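Local coordinates for nucleoporin NUP82 (Saccharomyces cerevisiae, PDB 3PBP), which is a structural component of the yeast nuclear pore complex and interacts with NUP116 through the N-terminal domain described here, at residues Pro23-Ser28 with Val36-Asn41; Asp67-Ile72 with Leu82-Glu87; Ser126-Leu131 with Val143-Asp148. The protein carries 1 engineered substitution. All coordinates share one frame; numbering follows the deposited sequence.

Contact 1 (Pro23-Ser28 with Val36-Asn41); sequences PRYIFS and VFIQDN
Phe27 turns its CG anti to its own carbonyl carbon (chi1 -48°), and Ile38 does the same with CG1 (chi1 -62°); the two residues already lie on one face of a two-stranded antiparallel pairing, and these torsions turn CG and CG1 into position there. The contact is made at the ring's edge: Ile38 CD1 lies near the ring plane, 4.3 Å from Phe27 CE2. Val36 CG1 meets Phe27 CD2, the two side chains crossing obliquely. Next along this face, Ile38 CB touches the edge of Tyr25 at CD1, 4.2 Å away. The Tyr25 hydroxyl runs on past the pairing and is hydrogen-bonded to the backbone oxygen of Phe69, while Val71 packs against both aromatic rings and Leu80 against Phe27, Val36 and Ile38.

The opposite face carries Ile26, whose CB meets the edge of Phe37 at CD1, 4.3 Å apart. Arg24 NH2 comes to the edge of that ring at CZ, with the guanidinium and ring planes 79° apart. Arg24 also lies alongside Gln39, its guanidinium nearly coplanar with the amide and pointing NE and NH2 at OE1, but the placing of OE1 is doubtful. Met440 of strand 434-440 adjoins Arg24, Ile26 and Phe37.

Between the faces, Ile38 N donates to Tyr25 O at 2.9 Å and Val36 N to Phe27 O at 2.8 Å, each answered by a bond in the reverse direction. This is the beta hairpin that opens a four-stranded antiparallel sheet, one blade of the beta-propeller fold.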
loop_
_atom_site.group_PDB
_atom_site.type_symbol
_atom_site.label_atom_id
_atom_site.label_comp_id
_atom_site.label_asym_id
_atom_site.label_seq_id
_atom_site.Cartn_x
_atom_site.Cartn_y
_atom_site.Cartn_z
ATOM N N PRO A 23 -7.420 4.205 28.029
ATOM C CA PRO A 23 -7.054 3.324 26.908
ATOM C C PRO A 23 -6.272 2.076 27.347
ATOM O O PRO A 23 -5.310 2.185 28.118
ATOM C CB PRO A 23 -6.236 4.247 25.993
ATOM C CG PRO A 23 -5.617 5.226 26.959
ATOM C CD PRO A 23 -6.755 5.517 27.920
ATOM N N ARG A 24 -6.686 0.901 26.859
ATOM C CA ARG A 24 -6.034 -0.375 27.201
ATOM C C ARG A 24 -5.654 -1.224 25.989
ATOM O O ARG A 24 -6.471 -1.468 25.098
ATOM C CB ARG A 24 -6.939 -1.228 28.093
ATOM C CG ARG A 24 -7.238 -0.647 29.456
ATOM C CD ARG A 24 -8.381 -1.409 30.082
ATOM N NE ARG A 24 -7.940 -2.288 31.154
ATOM C CZ ARG A 24 -8.613 -3.363 31.551
ATOM N NH1 ARG A 24 -9.758 -3.695 30.955
ATOM N NH2 ARG A 24 -8.148 -4.100 32.554
ATOM N N TYR A 25 -4.417 -1.702 25.969
ATOM C CA TYR A 25 -3.966 -2.531 24.864
ATOM C C TYR A 25 -3.281 -3.778 25.367
ATOM O O TYR A 25 -2.812 -3.831 26.494
ATOM C CB TYR A 25 -3.007 -1.758 23.971
ATOM C CG TYR A 25 -3.540 -0.412 23.543
ATOM C CD1 TYR A 25 -3.459 0.698 24.394
ATOM C CD2 TYR A 25 -4.114 -0.237 22.281
ATOM C CE1 TYR A 25 -3.930 1.951 23.996
ATOM C CE2 TYR A 25 -4.588 1.013 21.873
ATOM C CZ TYR A 25 -4.492 2.104 22.737
ATOM O OH TYR A 25 -4.960 3.344 22.343
ATOM N N ILE A 26 -3.230 -4.786 24.513
ATOM C CA ILE A 26 -2.591 -6.040 24.863
ATOM C C ILE A 26 -1.980 -6.640 23.599
ATOM O O ILE A 26 -2.584 -6.599 22.527
ATOM C CB ILE A 26 -3.611 -7.021 25.485
ATOM C CG1 ILE A 26 -2.901 -8.309 25.901
ATOM C CG2 ILE A 26 -4.753 -7.290 24.493
ATOM C CD1 ILE A 26 -3.815 -9.312 26.545
ATOM N N PHE A 27 -0.770 -7.170 23.722
ATOM C CA PHE A 27 -0.068 -7.781 22.590
ATOM C C PHE A 27 0.650 -9.015 23.108
ATOM O O PHE A 27 0.903 -9.139 24.317
ATOM C CB PHE A 27 0.981 -6.828 22.029
ATOM C CG PHE A 27 0.476 -5.445 21.796
ATOM C CD1 PHE A 27 -0.248 -5.137 20.636
ATOM C CD2 PHE A 27 0.707 -4.440 22.746
ATOM C CE1 PHE A 27 -0.735 -3.849 20.421
ATOM C CE2 PHE A 27 0.224 -3.146 22.543
ATOM C CZ PHE A 27 -0.501 -2.848 21.372
ATOM N N SER A 28 0.972 -9.933 22.206
ATOM C CA SER A 28 1.690 -11.132 22.592
ATOM C C SER A 28 2.856 -11.237 21.640
ATOM O O SER A 28 2.924 -10.519 20.653
ATOM C CB SER A 28 0.806 -12.378 22.530
ATOM O OG SER A 28 0.427 -12.667 21.205
ATOM N N VAL A 36 2.307 -8.333 26.590
ATOM C CA VAL A 36 2.542 -6.913 26.843
ATOM C C VAL A 36 1.162 -6.313 27.089
ATOM O O VAL A 36 0.226 -6.535 26.317
ATOM C CB VAL A 36 3.245 -6.179 25.656
ATOM C CG1 VAL A 36 3.374 -4.685 25.954
ATOM C CG2 VAL A 36 4.639 -6.737 25.457
ATOM N N PHE A 37 1.052 -5.545 28.165
ATOM C CA PHE A 37 -0.211 -4.950 28.584
ATOM C C PHE A 37 -0.047 -3.466 28.884
ATOM O O PHE A 37 0.773 -3.096 29.721
ATOM C CB PHE A 37 -0.668 -5.697 29.840
ATOM C CG PHE A 37 -2.043 -5.337 30.313
ATOM C CD1 PHE A 37 -3.168 -5.700 29.585
ATOM C CD2 PHE A 37 -2.218 -4.686 31.529
ATOM C CE1 PHE A 37 -4.445 -5.423 30.066
ATOM C CE2 PHE A 37 -3.488 -4.408 32.014
ATOM C CZ PHE A 37 -4.604 -4.779 31.279
ATOM N N ILE A 38 -0.807 -2.615 28.201
ATOM C CA ILE A 38 -0.721 -1.168 28.438
ATOM C C ILE A 38 -1.973 -0.642 29.151
ATOM O O ILE A 38 -3.108 -0.899 28.730
ATOM C CB ILE A 38 -0.521 -0.372 27.129
ATOM C CG1 ILE A 38 0.800 -0.773 26.482
ATOM C CG2 ILE A 38 -0.512 1.122 27.425
ATOM C CD1 ILE A 38 1.151 0.053 25.286
ATOM N N GLN A 39 -1.754 0.101 30.234
ATOM C CA GLN A 39 -2.848 0.643 31.039
ATOM C C GLN A 39 -2.341 1.763 31.960
ATOM O O GLN A 39 -1.339 1.596 32.670
ATOM C CB GLN A 39 -3.458 -0.504 31.838
ATOM C CG GLN A 39 -4.239 -0.134 33.066
ATOM C CD GLN A 39 -4.763 -1.376 33.760
ATOM O OE1 GLN A 39 -5.674 -2.057 33.253
ATOM N NE2 GLN A 39 -4.176 -1.702 34.911
ATOM N N ASP A 40 -3.031 2.902 31.931
ATOM C CA ASP A 40 -2.655 4.070 32.730
ATOM C C ASP A 40 -1.259 4.566 32.404
ATOM O O ASP A 40 -0.513 4.974 33.290
ATOM C CB ASP A 40 -2.719 3.769 34.229
ATOM C CG ASP A 40 -4.134 3.504 34.710
ATOM O OD1 ASP A 40 -5.072 4.141 34.155
ATOM O OD2 ASP A 40 -4.300 2.675 35.647
ATOM N N ASN A 41 -0.912 4.539 31.129
ATOM C CA ASN A 41 0.402 4.986 30.693
ATOM C C ASN A 41 1.539 4.182 31.303
ATOM O O ASN A 41 2.623 4.710 31.542
ATOM C CB ASN A 41 0.598 6.468 30.996
ATOM C CG ASN A 41 -0.420 7.336 30.289
ATOM O OD1 ASN A 41 -0.554 7.296 29.064
ATOM N ND2 ASN A 41 -1.146 8.127 31.057
#

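Contact 2 (Asp67-Ile72 with Leu82-Glu87); sequences DTFHVI and LFNDNE
Asn84, which lays its CB over the Phe69 ring, has its OD1 gripped by two backbone amides of its own turn. Glu87 N approaches nearly in line with the side-chain C=O, at 2.6 Å from Asn84 OD1. Asn86 N, 2.8 Å from the same OD1, stands above the carbonyl plane instead, completing an Asx turn. These two bonds fix the rotation of the amide group and hold it over one face of the phenyl ring.

Asn84 CB sits over the centre of that ring, 3.9 Å from the centroid, in a CH-pi contact. The amide follows the ring outward with its plane 34° from it, and ND2 comes near CE1 and CZ. Leu82 CB approaches Phe69 CD2 at the rim, and Glu87 OE2 lies near the ring plane by CZ. An alanine in place of Phe69 would probably leave the Asn84 side chain without the ring it lies over and open a gap beside Leu82.

His70 and Phe83 exchange a pair of backbone hydrogen bonds, the shorter running from His70 N to Phe83 O at 2.7 Å. On their face, Phe83 places CG between its backbone N and carbonyl carbon (chi1 66°), and His70 CB rests over the ring toward its rim, 3.6 Å from Phe83 CZ. The two rings are nearly parallel, 14° apart, but slid so far that they barely overlap. On the other face Val71 CG1 lies 3.8 Å from Leu82 CG, the two side chains running alongside each other.

Phe69 also touches Leu63, and Leu82 touches Leu65, both in the loop leading in from the preceding sheet. Phe83 packs on Ile127 and Val130 of strand 127-132 in the following one, and a backbone bond joins Asp85 to Ile127.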
loop_
_atom_site.group_PDB
_atom_site.type_symbol
_atom_site.label_atom_id
_atom_site.label_comp_id
_atom_site.label_asym_id
_atom_site.label_seq_id
_atom_site.Cartn_x
_atom_site.Cartn_y
_atom_site.Cartn_z
ATOM N N ASP A 67 -7.809 8.564 24.177
ATOM C CA ASP A 67 -8.453 7.577 23.300
ATOM C C ASP A 67 -8.261 7.764 21.805
ATOM O O ASP A 67 -8.724 6.939 21.018
ATOM C CB ASP A 67 -9.951 7.491 23.592
ATOM C CG ASP A 67 -10.239 7.236 25.061
ATOM O OD1 ASP A 67 -9.460 6.476 25.688
ATOM O OD2 ASP A 67 -11.241 7.784 25.581
ATOM N N THR A 68 -7.586 8.843 21.416
ATOM C CA THR A 68 -7.330 9.132 20.008
ATOM C C THR A 68 -6.097 8.402 19.471
ATOM O O THR A 68 -5.954 8.205 18.258
ATOM C CB THR A 68 -7.152 10.654 19.791
ATOM O OG1 THR A 68 -8.420 11.294 19.951
ATOM C CG2 THR A 68 -6.608 10.960 18.388
ATOM N N PHE A 69 -5.208 8.010 20.375
ATOM C CA PHE A 69 -3.990 7.309 19.996
ATOM C C PHE A 69 -4.232 5.864 19.572
ATOM O O PHE A 69 -5.159 5.212 20.045
ATOM C CB PHE A 69 -2.997 7.288 21.168
ATOM C CG PHE A 69 -2.118 8.490 21.248
ATOM C CD1 PHE A 69 -2.638 9.730 21.598
ATOM C CD2 PHE A 69 -0.771 8.394 20.933
ATOM C CE1 PHE A 69 -1.820 10.867 21.627
ATOM C CE2 PHE A 69 0.060 9.525 20.956
ATOM C CZ PHE A 69 -0.464 10.761 21.301
ATOM N N HIS A 70 -3.385 5.383 18.666
ATOM C CA HIS A 70 -3.412 3.992 18.217
ATOM C C HIS A 70 -2.052 3.465 18.671
ATOM O O HIS A 70 -1.070 4.227 18.701
ATOM C CB HIS A 70 -3.454 3.877 16.698
ATOM C CG HIS A 70 -4.729 4.350 16.074
ATOM N ND1 HIS A 70 -5.114 5.674 16.068
ATOM C CD2 HIS A 70 -5.669 3.684 15.364
ATOM C CE1 HIS A 70 -6.233 5.803 15.377
ATOM N NE2 HIS A 70 -6.591 4.611 14.938
ATOM N N VAL A 71 -1.979 2.197 19.066
ATOM C CA VAL A 71 -0.676 1.647 19.441
ATOM C C VAL A 71 -0.541 0.268 18.808
ATOM O O VAL A 71 -1.474 -0.548 18.847
ATOM C CB VAL A 71 -0.462 1.547 20.991
ATOM C CG1 VAL A 71 -0.994 2.777 21.689
ATOM C CG2 VAL A 71 -1.095 0.333 21.530
ATOM N N ILE A 72 0.605 0.015 18.187
ATOM C CA ILE A 72 0.835 -1.274 17.560
ATOM C C ILE A 72 2.136 -1.834 18.082
ATOM O O ILE A 72 2.966 -1.107 18.613
ATOM C CB ILE A 72 0.918 -1.155 16.021
ATOM C CG1 ILE A 72 2.007 -0.157 15.640
ATOM C CG2 ILE A 72 -0.408 -0.697 15.463
ATOM C CD1 ILE A 72 2.257 -0.059 14.170
ATOM N N LEU A 82 3.309 4.119 19.416
ATOM C CA LEU A 82 2.107 4.829 19.841
ATOM C C LEU A 82 2.020 6.104 19.010
ATOM O O LEU A 82 2.992 6.877 18.923
ATOM C CB LEU A 82 2.181 5.143 21.344
ATOM C CG LEU A 82 2.601 3.942 22.208
ATOM C CD1 LEU A 82 4.116 3.873 22.221
ATOM C CD2 LEU A 82 2.072 4.051 23.619
ATOM N N PHE A 83 0.865 6.316 18.379
ATOM C CA PHE A 83 0.702 7.485 17.524
ATOM C C PHE A 83 -0.725 7.990 17.376
ATOM O O PHE A 83 -1.692 7.287 17.663
ATOM C CB PHE A 83 1.239 7.183 16.121
ATOM C CG PHE A 83 0.442 6.134 15.383
ATOM C CD1 PHE A 83 0.651 4.774 15.622
ATOM C CD2 PHE A 83 -0.542 6.502 14.470
ATOM C CE1 PHE A 83 -0.112 3.792 14.958
ATOM C CE2 PHE A 83 -1.311 5.534 13.803
ATOM C CZ PHE A 83 -1.095 4.180 14.048
ATOM N N ASN A 84 -0.831 9.229 16.917
ATOM C CA ASN A 84 -2.114 9.847 16.656
ATOM C C ASN A 84 -1.970 10.543 15.303
ATOM O O ASN A 84 -1.069 10.217 14.524
ATOM C CB ASN A 84 -2.499 10.842 17.762
ATOM C CG ASN A 84 -1.482 11.972 17.945
ATOM O OD1 ASN A 84 -0.479 12.072 17.224
ATOM N ND2 ASN A 84 -1.750 12.839 18.921
ATOM N N ASP A 85 -2.840 11.497 15.008
ATOM C CA ASP A 85 -2.761 12.174 13.718
ATOM C C ASP A 85 -1.602 13.167 13.643
ATOM O O ASP A 85 -1.279 13.680 12.567
ATOM C CB ASP A 85 -4.075 12.897 13.448
ATOM C CG ASP A 85 -4.390 13.941 14.503
ATOM O OD1 ASP A 85 -4.385 13.603 15.714
ATOM O OD2 ASP A 85 -4.648 15.105 14.120
ATOM N N ASN A 86 -0.947 13.407 14.774
ATOM C CA ASN A 86 0.105 14.389 14.784
ATOM C C ASN A 86 1.501 13.907 15.114
ATOM O O ASN A 86 2.474 14.411 14.562
ATOM C CB ASN A 86 -0.307 15.518 15.740
ATOM C CG ASN A 86 0.754 16.604 15.860
ATOM O OD1 ASN A 86 1.746 16.446 16.587
ATOM N ND2 ASN A 86 0.559 17.706 15.136
ATOM N N GLU A 87 1.614 12.941 16.015
ATOM C CA GLU A 87 2.935 12.466 16.386
ATOM C C GLU A 87 3.062 10.948 16.518
ATOM O O GLU A 87 2.065 10.228 16.595
ATOM C CB GLU A 87 3.365 13.156 17.683
ATOM C CG GLU A 87 2.461 12.873 18.876
ATOM C CD GLU A 87 2.778 13.778 20.064
ATOM O OE1 GLU A 87 3.958 14.193 20.194
ATOM O OE2 GLU A 87 1.853 14.065 20.869
#

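Contact 3 (Ser126-Leu131 with Val143-Asp148); sequences SIKKVL and VVLKED
Lys128 and Lys129 both face Leu145 in a classic beta bulge, set in the antiparallel hairpin that begins another four-stranded propeller blade. The extra residue lets two successive amides converge on Leu145 O, with Lys128 N at 2.9 Å and Lys129 N a little farther off. Beyond the bulge, toward Leu131 and Val143, the pairing is regular again.

On one face the two methyls of Val144 face the notch between Ile127 and Val130 of the opposite strand. With CG1 anti to the backbone N (chi1 -179°), Val144 turns that methyl toward Ile127, 4.0 Å from its CG2. The other methyl, CG2, lies 4.1 Å from Val130 CG2, where the two valines stand side by side. Ile88 of strand 87-92 presses on Ile127, Val130 and Val144 together, making this the side that meets the preceding blade.

The opposite face carries Leu145 and Lys129 with Leu131 and Val143, and the bulge adds Lys128. Leu145 runs alongside Lys128 and touches the lysine's aliphatic part, CD2 to Lys128 CD at 4.1 Å, before Lys128 NZ leaves for the backbone oxygen of Ile182. Lys129 carries its own charge away to a salt bridge with Asp184, and Leu145 packs on Ile182 and Leu185 of strand 182-187.

At the open end of the hairpin lies Glu147. Its chain bends at chi2 (-52°) and crosses Lys128 at about a right angle, with OE2 3.4 Å from Lys128 CB; the carboxylate meets methylenes here, not the ammonium. Before the bend, Glu147 CG lies 3.4 Å from Ser126 OG, and Glu147 N donates to Ser126 O at 2.9 Å, the angle at that carbonyl oxygen being 171°.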
loop_
_atom_site.group_PDB
_atom_site.type_symbol
_atom_site.label_atom_id
_atom_site.label_comp_id
_atom_site.label_asym_id
_atom_site.label_seq_id
_atom_site.Cartn_x
_atom_site.Cartn_y
_atom_site.Cartn_z
ATOM N N SER A 126 -1.564 15.323 8.116
ATOM C CA SER A 126 -1.597 14.503 9.311
ATOM C C SER A 126 -1.473 13.007 9.048
ATOM O O SER A 126 -1.722 12.520 7.942
ATOM C CB SER A 126 -2.865 14.797 10.107
ATOM O OG SER A 126 -3.996 14.774 9.270
ATOM N N ILE A 127 -1.076 12.288 10.093
ATOM C CA ILE A 127 -0.880 10.847 10.035
ATOM C C ILE A 127 -2.200 10.078 10.010
ATOM O O ILE A 127 -3.098 10.327 10.817
ATOM C CB ILE A 127 -0.038 10.379 11.243
ATOM C CG1 ILE A 127 1.325 11.077 11.209
ATOM C CG2 ILE A 127 0.121 8.864 11.227
ATOM C CD1 ILE A 127 2.116 10.891 12.462
ATOM N N LYS A 128 -2.294 9.136 9.076
ATOM C CA LYS A 128 -3.482 8.316 8.938
ATOM C C LYS A 128 -3.224 6.899 9.473
ATOM O O LYS A 128 -4.055 6.331 10.198
ATOM C CB LYS A 128 -3.904 8.267 7.468
ATOM C CG LYS A 128 -5.244 7.596 7.236
ATOM C CD LYS A 128 -5.663 7.664 5.777
ATOM C CE LYS A 128 -7.033 7.013 5.586
ATOM N NZ LYS A 128 -7.576 7.200 4.211
ATOM N N LYS A 129 -2.068 6.335 9.126
ATOM C CA LYS A 129 -1.731 4.994 9.576
ATOM C C LYS A 129 -0.226 4.765 9.662
ATOM O O LYS A 129 0.545 5.364 8.907
ATOM C CB LYS A 129 -2.353 3.951 8.645
ATOM C CG LYS A 129 -2.294 2.563 9.222
ATOM C CD LYS A 129 -2.923 1.520 8.328
ATOM C CE LYS A 129 -2.970 0.179 9.069
ATOM N NZ LYS A 129 -3.642 -0.927 8.330
ATOM N N VAL A 130 0.173 3.892 10.591
ATOM C CA VAL A 130 1.577 3.535 10.804
ATOM C C VAL A 130 1.751 2.028 10.904
ATOM O O VAL A 130 0.957 1.342 11.523
ATOM C CB VAL A 130 2.126 4.158 12.097
ATOM C CG1 VAL A 130 3.574 3.706 12.320
ATOM C CG2 VAL A 130 2.045 5.666 12.010
ATOM N N LEU A 131 2.813 1.524 10.298
ATOM C CA LEU A 131 3.115 0.092 10.314
ATOM C C LEU A 131 4.605 -0.140 10.461
ATOM O O LEU A 131 5.408 0.620 9.911
ATOM C CB LEU A 131 2.717 -0.558 8.988
ATOM C CG LEU A 131 1.259 -0.644 8.585
ATOM C CD1 LEU A 131 1.168 -1.222 7.200
ATOM C CD2 LEU A 131 0.527 -1.498 9.590
ATOM N N VAL A 143 6.663 2.567 8.703
ATOM C CA VAL A 143 6.071 3.076 7.483
ATOM C C VAL A 143 4.906 3.969 7.867
ATOM O O VAL A 143 4.009 3.549 8.601
ATOM C CB VAL A 143 5.597 1.905 6.614
ATOM C CG1 VAL A 143 5.078 2.400 5.274
ATOM C CG2 VAL A 143 6.736 0.940 6.432
ATOM N N VAL A 144 4.918 5.203 7.377
ATOM C CA VAL A 144 3.866 6.148 7.722
ATOM C C VAL A 144 3.061 6.649 6.530
ATOM O O VAL A 144 3.621 7.208 5.584
ATOM C CB VAL A 144 4.472 7.368 8.490
ATOM C CG1 VAL A 144 3.376 8.348 8.880
ATOM C CG2 VAL A 144 5.219 6.881 9.733
ATOM N N LEU A 145 1.750 6.440 6.579
ATOM C CA LEU A 145 0.851 6.910 5.528
ATOM C C LEU A 145 0.140 8.171 6.039
ATOM O O LEU A 145 -0.449 8.160 7.130
ATOM C CB LEU A 145 -0.198 5.845 5.192
ATOM C CG LEU A 145 -1.341 6.349 4.309
ATOM C CD1 LEU A 145 -0.823 6.515 2.888
ATOM C CD2 LEU A 145 -2.510 5.384 4.345
ATOM N N LYS A 146 0.193 9.253 5.264
ATOM C CA LYS A 146 -0.468 10.506 5.667
ATOM C C LYS A 146 -1.719 10.809 4.819
ATOM O O LYS A 146 -1.951 10.151 3.804
ATOM C CB LYS A 146 0.532 11.670 5.569
ATOM C CG LYS A 146 1.624 11.633 6.631
ATOM C CD LYS A 146 2.729 12.642 6.344
ATOM C CE LYS A 146 3.749 12.670 7.472
ATOM N NZ LYS A 146 4.995 13.351 7.057
ATOM N N GLU A 147 -2.530 11.785 5.241
ATOM C CA GLU A 147 -3.726 12.171 4.481
ATOM C C GLU A 147 -3.274 12.490 3.063
ATOM O O GLU A 147 -4.039 12.415 2.102
ATOM C CB GLU A 147 -4.372 13.401 5.093
ATOM C CG GLU A 147 -4.969 13.148 6.450
ATOM C CD GLU A 147 -5.897 11.952 6.444
ATOM O OE1 GLU A 147 -6.705 11.839 5.491
ATOM O OE2 GLU A 147 -5.823 11.130 7.389
ATOM N N ASP A 148 -1.998 12.853 2.981
ATOM C CA ASP A 148 -1.274 13.179 1.760
ATOM C C ASP A 148 -1.399 12.109 0.681
ATOM O O ASP A 148 -1.386 12.411 -0.511
ATOM C CB ASP A 148 0.208 13.254 2.090
ATOM C CG ASP A 148 0.754 14.614 1.965
ATOM O OD1 ASP A 148 0.208 15.369 1.143
ATOM O OD2 ASP A 148 1.737 14.921 2.675
#

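All three contacts are first-to-second-strand hairpins in different four-stranded sheets. Their centres step inward, from about 20 Å from the chain centre for contact 1 to about 17 Å for contact 2 and 14 Å for contact 3. Contact 3 has the largest share of buried touching residues, six of eleven, and contact 2 the most exposed, three of nine. Contact 2 touches both others, which stay about 10 Å apart at their nearest atoms. Contact 1 sets aromatic edges against aliphatic branches, contact 2 sets CH groups over ring faces, one of them beside an asparagine-held turn, and contact 3 pairs aliphatic branches on one face with lysines reaching toward strand 182-187 on the other.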